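Local atomic coordinates of tryptophan decarboxylase 1 (Oryza sativa subsp. japonica, PDB entry 6KHO), a protein that decarboxylates L-tryptophan to tryptamine and 5-hydroxy-L-tryptophan to serotonin as a pyridoxal 5'-phosphate-dependent homodimer in the serotonin pathway of rice. Residues A[265-270]-A[294-299]; A[53-58]-A[91-96]; A[423-428]-A[436-441]; A[147-152]-A[305-310]. All coordinates share one frame; numbering follows the deposited sequence.

Interaction 1. Residues A[265-270]-A[294-299]; sequences YVCATV and WVHVDA. With PLP (pyridoxal-5'-phosphate), chain C.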
# COMPACT_ATOMS: atom_id res chain seq x y z
N TYR A 265 -4.84 -1.83 -24.65
CA TYR A 265 -4.73 -2.66 -23.46
C TYR A 265 -6.00 -3.48 -23.31
O TYR A 265 -7.10 -2.95 -23.49
CB TYR A 265 -4.50 -1.77 -22.23
CG TYR A 265 -4.26 -2.44 -20.88
CD1 TYR A 265 -5.28 -3.11 -20.21
CD2 TYR A 265 -3.03 -2.31 -20.24
CE1 TYR A 265 -5.05 -3.67 -18.93
CE2 TYR A 265 -2.79 -2.86 -18.97
CZ TYR A 265 -3.80 -3.55 -18.33
OH TYR A 265 -3.55 -4.05 -17.06
N VAL A 266 -5.84 -4.77 -23.02
CA VAL A 266 -6.95 -5.67 -22.75
C VAL A 266 -6.73 -6.33 -21.38
O VAL A 266 -5.63 -6.82 -21.10
CB VAL A 266 -7.08 -6.76 -23.83
CG1 VAL A 266 -8.24 -7.68 -23.52
CG2 VAL A 266 -7.24 -6.15 -25.25
N CYS A 267 -7.77 -6.36 -20.55
CA CYS A 267 -7.73 -7.11 -19.29
C CYS A 267 -8.55 -8.38 -19.43
O CYS A 267 -9.75 -8.32 -19.70
CB CYS A 267 -8.25 -6.27 -18.12
SG CYS A 267 -8.00 -7.08 -16.49
N ALA A 268 -7.91 -9.53 -19.25
CA ALA A 268 -8.59 -10.82 -19.16
C ALA A 268 -8.60 -11.27 -17.71
O ALA A 268 -7.60 -11.11 -17.00
CB ALA A 268 -7.89 -11.87 -20.02
N THR A 269 -9.72 -11.82 -17.25
CA THR A 269 -9.85 -12.25 -15.86
C THR A 269 -10.01 -13.76 -15.79
O THR A 269 -10.86 -14.34 -16.48
CB THR A 269 -11.04 -11.57 -15.18
OG1 THR A 269 -10.86 -10.15 -15.20
CG2 THR A 269 -11.16 -12.03 -13.70
N VAL A 270 -9.20 -14.40 -14.94
CA VAL A 270 -9.36 -15.80 -14.60
C VAL A 270 -9.94 -15.85 -13.19
O VAL A 270 -9.23 -15.64 -12.20
CB VAL A 270 -8.04 -16.57 -14.70
CG1 VAL A 270 -8.24 -18.02 -14.25
CG2 VAL A 270 -7.51 -16.51 -16.12
N TRP A 294 -1.44 -4.32 -25.19
CA TRP A 294 -1.01 -4.98 -23.96
C TRP A 294 -2.12 -5.89 -23.44
O TRP A 294 -3.30 -5.52 -23.45
CB TRP A 294 -0.68 -3.92 -22.91
CG TRP A 294 0.00 -4.39 -21.67
CD1 TRP A 294 -0.54 -5.13 -20.66
CD2 TRP A 294 1.34 -4.09 -21.28
NE1 TRP A 294 0.40 -5.34 -19.67
CE2 TRP A 294 1.56 -4.70 -20.03
CE3 TRP A 294 2.39 -3.37 -21.87
CZ2 TRP A 294 2.79 -4.62 -19.36
CZ3 TRP A 294 3.60 -3.28 -21.20
CH2 TRP A 294 3.79 -3.90 -19.95
N VAL A 295 -1.75 -7.09 -23.01
CA VAL A 295 -2.69 -8.01 -22.39
C VAL A 295 -2.26 -8.27 -20.95
O VAL A 295 -1.18 -8.82 -20.71
CB VAL A 295 -2.81 -9.34 -23.15
CG1 VAL A 295 -3.76 -10.26 -22.41
CG2 VAL A 295 -3.32 -9.09 -24.57
N HIS A 296 -3.12 -7.92 -20.00
CA HIS A 296 -2.92 -8.25 -18.59
C HIS A 296 -3.96 -9.28 -18.16
O HIS A 296 -5.13 -9.18 -18.53
CB HIS A 296 -3.02 -7.01 -17.71
CG HIS A 296 -2.86 -7.30 -16.25
ND1 HIS A 296 -1.62 -7.49 -15.67
CD2 HIS A 296 -3.77 -7.47 -15.26
CE1 HIS A 296 -1.78 -7.75 -14.38
NE2 HIS A 296 -3.07 -7.74 -14.11
N VAL A 297 -3.51 -10.30 -17.41
CA VAL A 297 -4.40 -11.30 -16.83
C VAL A 297 -4.59 -10.98 -15.34
O VAL A 297 -3.62 -10.95 -14.58
CB VAL A 297 -3.86 -12.72 -17.03
CG1 VAL A 297 -4.72 -13.74 -16.27
CG2 VAL A 297 -3.77 -13.07 -18.53
N ASP A 298 -5.84 -10.75 -14.94
CA ASP A 298 -6.21 -10.57 -13.53
C ASP A 298 -6.67 -11.91 -12.99
O ASP A 298 -7.75 -12.38 -13.34
CB ASP A 298 -7.32 -9.52 -13.38
CG ASP A 298 -7.84 -9.39 -11.93
OD1 ASP A 298 -7.21 -9.92 -10.98
OD2 ASP A 298 -8.89 -8.74 -11.74
N ALA A 299 -5.84 -12.53 -12.14
CA ALA A 299 -6.18 -13.80 -11.50
C ALA A 299 -6.11 -13.66 -9.99
O ALA A 299 -5.61 -14.54 -9.29
CB ALA A 299 -5.27 -14.93 -11.97
N1 PLP C . -9.92 -8.54 -9.19
C2 PLP C . -10.42 -9.77 -8.79
C2A PLP C . -10.74 -10.84 -9.79
C3 PLP C . -10.65 -10.01 -7.45
O3 PLP C . -11.15 -11.22 -7.06
C4 PLP C . -10.36 -9.04 -6.50
C4A PLP C . -10.24 -9.42 -5.05
C5 PLP C . -9.85 -7.81 -6.90
C6 PLP C . -9.64 -7.56 -8.25
C5A PLP C . -9.57 -6.78 -5.82
O4P PLP C . -8.80 -5.69 -6.27
P PLP C . -7.91 -4.82 -5.23
O1P PLP C . -8.73 -4.41 -4.04
O2P PLP C . -7.40 -3.62 -6.00
O3P PLP C . -6.73 -5.62 -4.70
O HOH W 1 -11.39 -8.69 -12.77

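Interaction 2. Residues A[53-58]-A[91-96]; sequences VLPNVK and GMTHWA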
# COMPACT_ATOMS: atom_id res chain seq x y z
N VAL A 53 -21.51 -12.84 12.93
CA VAL A 53 -20.57 -12.46 11.87
C VAL A 53 -20.68 -10.97 11.57
O VAL A 53 -19.67 -10.26 11.53
CB VAL A 53 -20.81 -13.30 10.60
CG1 VAL A 53 -19.78 -12.91 9.55
CG2 VAL A 53 -20.70 -14.79 10.92
N LEU A 54 -21.90 -10.48 11.36
CA LEU A 54 -22.13 -9.05 11.16
C LEU A 54 -22.48 -8.39 12.48
O LEU A 54 -23.15 -8.99 13.31
CB LEU A 54 -23.26 -8.81 10.16
CG LEU A 54 -22.96 -9.22 8.73
CD1 LEU A 54 -24.25 -9.37 7.94
CD2 LEU A 54 -22.04 -8.19 8.08
N PRO A 55 -22.04 -7.15 12.70
CA PRO A 55 -22.31 -6.48 13.97
C PRO A 55 -23.67 -5.79 13.95
O PRO A 55 -24.36 -5.70 12.93
CB PRO A 55 -21.18 -5.45 14.06
CG PRO A 55 -20.93 -5.08 12.63
CD PRO A 55 -21.19 -6.33 11.81
N ASN A 56 -24.03 -5.28 15.12
CA ASN A 56 -25.28 -4.58 15.35
C ASN A 56 -24.99 -3.20 15.94
O ASN A 56 -25.31 -2.90 17.09
CB ASN A 56 -26.18 -5.40 16.27
CG ASN A 56 -27.59 -4.86 16.35
OD1 ASN A 56 -28.21 -4.57 15.32
ND2 ASN A 56 -28.11 -4.73 17.56
N VAL A 57 -24.35 -2.35 15.14
CA VAL A 57 -24.01 -0.99 15.55
C VAL A 57 -24.56 -0.03 14.51
O VAL A 57 -24.83 -0.39 13.36
CB VAL A 57 -22.48 -0.78 15.72
CG1 VAL A 57 -21.90 -1.73 16.76
CG2 VAL A 57 -21.77 -0.97 14.38
N LYS A 58 -24.73 1.22 14.93
CA LYS A 58 -25.14 2.28 14.04
C LYS A 58 -23.94 3.10 13.60
O LYS A 58 -22.96 3.21 14.34
CB LYS A 58 -26.15 3.21 14.72
CG LYS A 58 -27.44 2.54 15.13
CD LYS A 58 -28.11 3.31 16.26
CE LYS A 58 -28.84 4.54 15.75
NZ LYS A 58 -29.69 5.11 16.83
N GLY A 91 -18.02 -4.05 17.02
CA GLY A 91 -18.42 -3.36 15.81
C GLY A 91 -17.78 -3.89 14.55
O GLY A 91 -17.96 -3.28 13.48
N MET A 92 -17.05 -5.00 14.62
CA MET A 92 -16.40 -5.60 13.47
C MET A 92 -17.33 -6.54 12.73
O MET A 92 -18.18 -7.21 13.33
CB MET A 92 -15.19 -6.43 13.91
CG MET A 92 -13.92 -5.70 14.14
SD MET A 92 -12.84 -6.88 14.99
CE MET A 92 -12.73 -8.20 13.79
N THR A 93 -17.13 -6.63 11.42
CA THR A 93 -17.55 -7.79 10.64
C THR A 93 -16.43 -8.82 10.68
O THR A 93 -15.27 -8.48 10.38
CB THR A 93 -17.86 -7.37 9.20
OG1 THR A 93 -18.98 -6.48 9.21
CG2 THR A 93 -18.13 -8.58 8.31
N HIS A 94 -16.74 -10.06 11.04
CA HIS A 94 -15.68 -11.03 11.34
C HIS A 94 -15.32 -11.81 10.08
O HIS A 94 -15.85 -12.90 9.81
CB HIS A 94 -16.10 -11.92 12.50
CG HIS A 94 -16.26 -11.15 13.77
ND1 HIS A 94 -15.19 -10.65 14.48
CD2 HIS A 94 -17.38 -10.74 14.43
CE1 HIS A 94 -15.63 -9.99 15.53
NE2 HIS A 94 -16.96 -10.02 15.52
N TRP A 95 -14.39 -11.25 9.31
CA TRP A 95 -13.84 -11.96 8.16
C TRP A 95 -13.23 -13.30 8.55
O TRP A 95 -13.25 -14.24 7.76
CB TRP A 95 -12.79 -11.08 7.48
CG TRP A 95 -13.38 -10.00 6.65
CD1 TRP A 95 -13.97 -8.86 7.09
CD2 TRP A 95 -13.45 -9.97 5.21
NE1 TRP A 95 -14.41 -8.11 6.02
CE2 TRP A 95 -14.10 -8.77 4.86
CE3 TRP A 95 -13.02 -10.83 4.20
CZ2 TRP A 95 -14.33 -8.41 3.53
CZ3 TRP A 95 -13.26 -10.47 2.88
CH2 TRP A 95 -13.92 -9.28 2.55
N ALA A 96 -12.69 -13.41 9.78
CA ALA A 96 -12.08 -14.65 10.23
C ALA A 96 -13.09 -15.69 10.67
O ALA A 96 -12.71 -16.84 10.93
CB ALA A 96 -11.11 -14.37 11.40

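Interaction 3. Residues A[423-428]-A[436-441]; sequences DRFEVV and VCFRIR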
# COMPACT_ATOMS: atom_id res chain seq x y z
N ASP A 423 -34.93 -29.26 -5.07
CA ASP A 423 -35.55 -28.70 -6.26
C ASP A 423 -36.09 -27.29 -6.06
O ASP A 423 -36.54 -26.68 -7.04
CB ASP A 423 -36.67 -29.62 -6.75
CG ASP A 423 -36.14 -30.82 -7.50
OD1 ASP A 423 -35.33 -31.57 -6.92
OD2 ASP A 423 -36.52 -30.98 -8.69
N ARG A 424 -36.04 -26.76 -4.84
CA ARG A 424 -36.37 -25.35 -4.67
C ARG A 424 -35.24 -24.44 -5.14
O ARG A 424 -35.47 -23.24 -5.34
CB ARG A 424 -36.68 -25.05 -3.21
CG ARG A 424 -37.98 -25.60 -2.68
CD ARG A 424 -38.05 -25.37 -1.18
NE ARG A 424 -37.10 -26.22 -0.47
CZ ARG A 424 -36.80 -26.08 0.82
NH1 ARG A 424 -37.37 -25.11 1.52
NH2 ARG A 424 -35.94 -26.90 1.40
N PHE A 425 -34.04 -24.98 -5.31
CA PHE A 425 -32.85 -24.19 -5.58
C PHE A 425 -32.26 -24.58 -6.93
O PHE A 425 -32.45 -25.70 -7.41
CB PHE A 425 -31.81 -24.38 -4.47
CG PHE A 425 -32.27 -23.92 -3.12
CD1 PHE A 425 -32.12 -22.60 -2.74
CD2 PHE A 425 -32.86 -24.81 -2.23
CE1 PHE A 425 -32.55 -22.17 -1.49
CE2 PHE A 425 -33.29 -24.39 -0.99
CZ PHE A 425 -33.14 -23.06 -0.62
N GLU A 426 -31.51 -23.65 -7.52
CA GLU A 426 -30.74 -23.92 -8.72
C GLU A 426 -29.33 -23.37 -8.56
O GLU A 426 -29.13 -22.33 -7.93
CB GLU A 426 -31.39 -23.32 -9.97
CG GLU A 426 -31.72 -21.84 -9.89
CD GLU A 426 -32.29 -21.30 -11.20
OE1 GLU A 426 -32.05 -21.94 -12.25
OE2 GLU A 426 -32.97 -20.25 -11.18
N VAL A 427 -28.36 -24.09 -9.12
CA VAL A 427 -26.99 -23.60 -9.23
C VAL A 427 -26.90 -22.82 -10.54
O VAL A 427 -27.13 -23.38 -11.61
CB VAL A 427 -25.97 -24.75 -9.19
CG1 VAL A 427 -24.57 -24.23 -9.53
CG2 VAL A 427 -25.98 -25.42 -7.82
N VAL A 428 -26.56 -21.53 -10.44
CA VAL A 428 -26.76 -20.62 -11.56
C VAL A 428 -25.69 -20.80 -12.64
O VAL A 428 -25.99 -20.73 -13.84
CB VAL A 428 -26.82 -19.18 -11.03
CG1 VAL A 428 -26.68 -18.19 -12.17
CG2 VAL A 428 -28.13 -18.96 -10.30
N VAL A 436 -19.73 -21.01 -5.03
CA VAL A 436 -20.96 -21.56 -5.59
C VAL A 436 -21.98 -20.44 -5.70
O VAL A 436 -22.23 -19.73 -4.72
CB VAL A 436 -21.51 -22.71 -4.72
CG1 VAL A 436 -22.87 -23.14 -5.24
CG2 VAL A 436 -20.54 -23.87 -4.70
N CYS A 437 -22.56 -20.27 -6.88
CA CYS A 437 -23.63 -19.30 -7.08
C CYS A 437 -24.95 -20.07 -7.17
O CYS A 437 -25.07 -21.01 -7.96
CB CYS A 437 -23.40 -18.47 -8.35
SG CYS A 437 -22.02 -17.27 -8.28
N PHE A 438 -25.92 -19.67 -6.36
CA PHE A 438 -27.17 -20.41 -6.25
C PHE A 438 -28.30 -19.43 -5.95
O PHE A 438 -28.06 -18.29 -5.53
CB PHE A 438 -27.10 -21.50 -5.16
CG PHE A 438 -27.17 -20.97 -3.76
CD1 PHE A 438 -26.12 -20.24 -3.21
CD2 PHE A 438 -28.30 -21.18 -2.98
CE1 PHE A 438 -26.19 -19.75 -1.91
CE2 PHE A 438 -28.37 -20.69 -1.68
CZ PHE A 438 -27.32 -19.97 -1.15
N ARG A 439 -29.53 -19.88 -6.17
CA ARG A 439 -30.68 -19.05 -5.82
C ARG A 439 -31.92 -19.91 -5.68
O ARG A 439 -31.97 -21.07 -6.10
CB ARG A 439 -30.91 -17.94 -6.86
CG ARG A 439 -31.37 -18.40 -8.22
CD ARG A 439 -31.89 -17.21 -9.01
NE ARG A 439 -33.05 -17.54 -9.82
CZ ARG A 439 -34.10 -16.75 -9.98
NH1 ARG A 439 -34.16 -15.57 -9.38
NH2 ARG A 439 -35.11 -17.15 -10.75
N ILE A 440 -32.92 -19.32 -5.02
CA ILE A 440 -34.26 -19.91 -4.97
C ILE A 440 -34.86 -19.85 -6.37
O ILE A 440 -35.04 -18.77 -6.94
CB ILE A 440 -35.14 -19.17 -3.96
CG1 ILE A 440 -34.73 -19.52 -2.52
CG2 ILE A 440 -36.62 -19.48 -4.20
CD1 ILE A 440 -35.26 -18.55 -1.48
N ARG A 441 -35.15 -21.03 -6.93
CA ARG A 441 -35.75 -21.18 -8.25
C ARG A 441 -37.12 -20.50 -8.31
O ARG A 441 -37.80 -20.32 -7.30
CB ARG A 441 -35.91 -22.66 -8.59
CG ARG A 441 -35.51 -23.04 -10.00
CD ARG A 441 -36.15 -24.37 -10.41
NE ARG A 441 -35.34 -25.53 -10.07
CZ ARG A 441 -34.19 -25.86 -10.66
NH1 ARG A 441 -33.70 -25.11 -11.65
NH2 ARG A 441 -33.53 -26.94 -10.26

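Interaction 4. Residues A[147-152]-A[305-310]; sequences AQMLNL and ACICPE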
# COMPACT_ATOMS: atom_id res chain seq x y z
N ALA A 147 6.24 -18.29 -8.68
CA ALA A 147 6.18 -18.53 -10.12
C ALA A 147 6.44 -20.00 -10.45
O ALA A 147 5.84 -20.55 -11.38
CB ALA A 147 7.18 -17.62 -10.85
N GLN A 148 7.33 -20.65 -9.69
CA GLN A 148 7.56 -22.08 -9.89
C GLN A 148 6.33 -22.90 -9.50
O GLN A 148 5.94 -23.81 -10.24
CB GLN A 148 8.77 -22.56 -9.08
CG GLN A 148 10.10 -22.01 -9.55
CD GLN A 148 11.25 -22.46 -8.67
OE1 GLN A 148 11.39 -23.65 -8.38
NE2 GLN A 148 12.06 -21.51 -8.22
N MET A 149 5.71 -22.59 -8.36
CA MET A 149 4.48 -23.29 -7.97
C MET A 149 3.40 -23.12 -9.04
O MET A 149 2.68 -24.08 -9.36
CB MET A 149 3.97 -22.77 -6.63
CG MET A 149 4.94 -22.96 -5.46
SD MET A 149 4.09 -22.98 -3.86
CE MET A 149 3.26 -21.39 -3.85
N LEU A 150 3.26 -21.92 -9.58
CA LEU A 150 2.26 -21.63 -10.61
C LEU A 150 2.65 -22.17 -11.97
O LEU A 150 1.84 -22.10 -12.90
CB LEU A 150 2.03 -20.13 -10.74
CG LEU A 150 1.41 -19.40 -9.55
CD1 LEU A 150 1.51 -17.89 -9.75
CD2 LEU A 150 -0.02 -19.84 -9.39
N ASN A 151 3.87 -22.66 -12.12
CA ASN A 151 4.38 -23.09 -13.41
C ASN A 151 4.28 -21.97 -14.44
O ASN A 151 3.94 -22.21 -15.60
CB ASN A 151 3.66 -24.34 -13.89
CG ASN A 151 4.51 -25.54 -13.79
OD1 ASN A 151 5.38 -25.76 -14.63
ND2 ASN A 151 4.33 -26.30 -12.72
N LEU A 152 4.58 -20.75 -14.03
CA LEU A 152 4.66 -19.67 -15.00
C LEU A 152 5.79 -19.97 -15.99
O LEU A 152 6.81 -20.56 -15.62
CB LEU A 152 4.90 -18.33 -14.33
CG LEU A 152 3.76 -17.78 -13.46
CD1 LEU A 152 4.09 -16.35 -13.05
CD2 LEU A 152 2.43 -17.80 -14.21
N ALA A 305 -5.21 -21.20 -7.07
CA ALA A 305 -5.57 -22.58 -7.37
C ALA A 305 -4.69 -23.17 -8.47
O ALA A 305 -4.61 -24.40 -8.59
CB ALA A 305 -7.04 -22.67 -7.78
N CYS A 306 -4.01 -22.34 -9.24
CA CYS A 306 -3.21 -22.79 -10.37
C CYS A 306 -1.87 -23.37 -9.95
O CYS A 306 -1.10 -23.80 -10.82
CB CYS A 306 -3.02 -21.63 -11.35
SG CYS A 306 -4.60 -21.13 -12.12
N ILE A 307 -1.58 -23.42 -8.64
CA ILE A 307 -0.47 -24.23 -8.16
C ILE A 307 -0.81 -25.71 -8.16
O ILE A 307 0.08 -26.54 -7.92
CB ILE A 307 -0.05 -23.79 -6.74
CG1 ILE A 307 -1.10 -24.21 -5.71
CG2 ILE A 307 0.21 -22.28 -6.73
CD1 ILE A 307 -0.68 -24.03 -4.25
N CYS A 308 -2.08 -26.08 -8.44
CA CYS A 308 -2.53 -27.46 -8.59
C CYS A 308 -2.65 -27.81 -10.07
O CYS A 308 -3.22 -27.03 -10.84
CB CYS A 308 -3.88 -27.66 -7.90
SG CYS A 308 -3.83 -27.35 -6.11
N PRO A 309 -2.12 -28.97 -10.49
CA PRO A 309 -2.13 -29.30 -11.92
C PRO A 309 -3.51 -29.32 -12.56
O PRO A 309 -3.65 -28.95 -13.73
CB PRO A 309 -1.49 -30.70 -11.95
CG PRO A 309 -0.58 -30.71 -10.75
CD PRO A 309 -1.29 -29.90 -9.70
N GLU A 310 -4.54 -29.73 -11.82
CA GLU A 310 -5.88 -29.81 -12.40
C GLU A 310 -6.51 -28.44 -12.65
O GLU A 310 -7.55 -28.38 -13.31
CB GLU A 310 -6.78 -30.65 -11.49
CG GLU A 310 -7.14 -29.97 -10.19
CD GLU A 310 -6.25 -30.39 -9.03
OE1 GLU A 310 -6.74 -30.33 -7.87
OE2 GLU A 310 -5.08 -30.78 -9.26
O HOH W 2 1.15 -25.19 -11.49
O HOH W 3 2.80 -26.22 -7.84

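Interaction 1. Residues A[265-270]-A[294-299]
Tyr265 and Trp294 lay their rings nearly parallel, planes 2° apart but slid so far that overlap is slight: the centroids of the phenol and the five-membered ring stand 5.0 Å apart, and Tyr265 CE2 meets Trp294 CD1 at 3.6 Å. Both CG atoms are anti to the backbone N (chi1 -177° for Tyr265), which sends the two rings the same way off the sheet, toward helix 175-194. The phenol reaches on to His296, its OH 3.1 Å from His296 CB, while its hydrogen bond goes to Thr182; Ser323 and Ser325 hold the two imidazole nitrogens of His296. Backbone bonds such as Ala268 N to His296 O (2.9 Å) zip 262-269 and 294-298 in parallel, the two strands of a beta-alpha-beta unit in the PLP-dependent decarboxylase fold. Its connecting helix, 281-289, covers the other face, that of Val266, Val295 and Val297. At the C-terminal end Asp298, CG anti to its N (chi1 174°), extends its carboxylate so that OD2 comes 2.8 Å from PLP N1, a proximity that would be expected to stabilise a protonated pyridine. OD2 also accepts from a water (2.7 Å) that is hydrogen-bonded to Thr269 OG1, while OD1 receives the N-H of Ala300.

Interaction 2. Residues A[53-58]-A[91-96]
Pro55 packs its ring against the backbone of Gly91 and Met92 and the side chain of Thr93: CD lies 3.4 Å from Thr93 OG1, and CG lies 3.5 Å from Met92 O. Leu54 CD2 also reaches the same hydroxyl, 3.7 Å from Thr93 OG1. That oxygen stands anti to the carbonyl carbon (chi1 -65°), where it meets both neighbours and still bonds Gln130 O of the second subunit. Two irregular loops meet here, segment 53-58 following helix 27-47 and segment 91-96 following helix 77-88, with end-to-end directions 168° apart; the contact therefore runs antiparallel without forming a sheet. The one hydrogen bond between them, His94 N to Val53 O at 3.0 Å, brings the donor in along the carbonyl plane, and Thr93 CA-H also points at this oxygen. His94 is the centre of an inverse gamma turn, and its ND1 is hydrogen-bonded to Tyr44 OH of helix 27-47. The dimer interface covers this region as well: Pro55 packs on Pro133 and Met92 on Met122, both of the second subunit. Packing thins toward the partly exposed Val57, whose CG1 makes a looser touch on Gly91 CA at 4.0 Å.

Interaction 3. Residues A[423-428]-A[436-441]
Glu426 and Arg439 face each other as a hydrogen-bonded pair of an antiparallel beta hairpin, strands 425-427 and 435-440, at the edge of a four-stranded sheet. Their backbones exchange two bonds, Glu426 N to Arg439 O and Arg439 N to Glu426 O, each 3.0 Å. Their side chains run side by side off the same face and close a salt bridge: Arg439 NE gives Glu426 OE2 an almost straight bond (3.0 Å, 177° at the hydrogen). The oxygen lies in the guanidinium plane but is approached on its anti side, with the two flat groups turned obliquely to each other. Glu426 CG sits between the backbone N and carbonyl carbon (chi1 53°), and the extended chain beyond it carries the carboxylate alongside Arg439. Arg441 joins the network more weakly, its NH1 a long 3.6 Å from Glu426 OE1. Phe425 and Ile440 diverge as a non-hydrogen-bonded pair, yet Phe425 CE1 touches Ile440 CG1 at 3.6 Å. Further along the hairpin, Val428 N binds Cys437 O at 2.9 Å, from 40° above the carbonyl plane.

In the next shell, Phe425 meets Trp502 edge-to-face, and Phe438 meets Phe415 likewise, fastening the hairpin to helices 495-513 and 386-420. Helix 451-468 supplies two carboxylates that probably offset the positive charge of Arg481, whose NE lies close to Arg439 NH1: Asp455 OD1 forms a salt bridge with that NH1, and Glu451 OE2 one with Arg439 NH2.

Interaction 4. Residues A[147-152]-A[305-310]
Leu150 and Ile307 carry the apolar part of this contact, which joins the C-terminal part of helix 133-149 to the loop between strands 294-298 and 323-326; Leu150 CD2 lies 3.6 Å from Ile307 CG2. The same isoleucine methyl reaches Met149 CB at 3.8 Å, so CG2 is shared between two consecutive residues, Met149 of the helix and Leu150. It can do so because CG2 is anti to the carbonyl carbon, while CG1 takes the more hindered place between N and that carbon (chi1 72°). Leu150 CD2 also touches Cys306 CB, at 4.0 Å, which places this one methyl against two successive residues of the loop. Met149 packs on Pro70 of the second subunit as well.

The polar part is carried by backbone carbonyls and water. Met149 O accepts a hydrogen bond from each of two waters, at 2.8 and 2.6 Å; the first also donates to Cys306 O and the second to Ile307 O, both at 2.7 Å. Two water bridges thus link three carbonyl oxygens that could not bond one another directly. Ile307 CA-H, 3.4 Å from Met149 O, adds a third approach to that oxygen.

Helix termination supplies the shape of the first segment. Asn151, with positive phi (55°), closes a Schellman motif in which Leu152 N returns to Ala147 O and Asn151 N to Gln148 O. Arg312 binds the carbonyls of Leu150 and Asn151, and Gln402 that of Ile307. Helix 386-420 borders the contact through Leu401, which touches both Met149 and Ile307, and Ala147 and Leu152 rest on Tyr342 of strand 339-343.

Overall arrangement
From the N terminus, interaction 2 comes first: it closes the loop from 53-58 to 91-96, joining the segments after helices 27-47 and 77-88 beside the second subunit. Interaction 4 then opens at the end of helix 133-149 and closes some 150 residues later at 305-310. Nested inside that long loop is interaction 1, the parallel strand pair of the large mixed sheet; its nearest atoms are about 5 Å from interaction 4, without touching. Interaction 3 follows in series, a short hairpin in the separate antiparallel sheet, its centre about 30 Å from that of interaction 1. No two of the four cross along the chain. Interactions 2 and 4 both touch the second subunit, on opposite sides of the chain's centre.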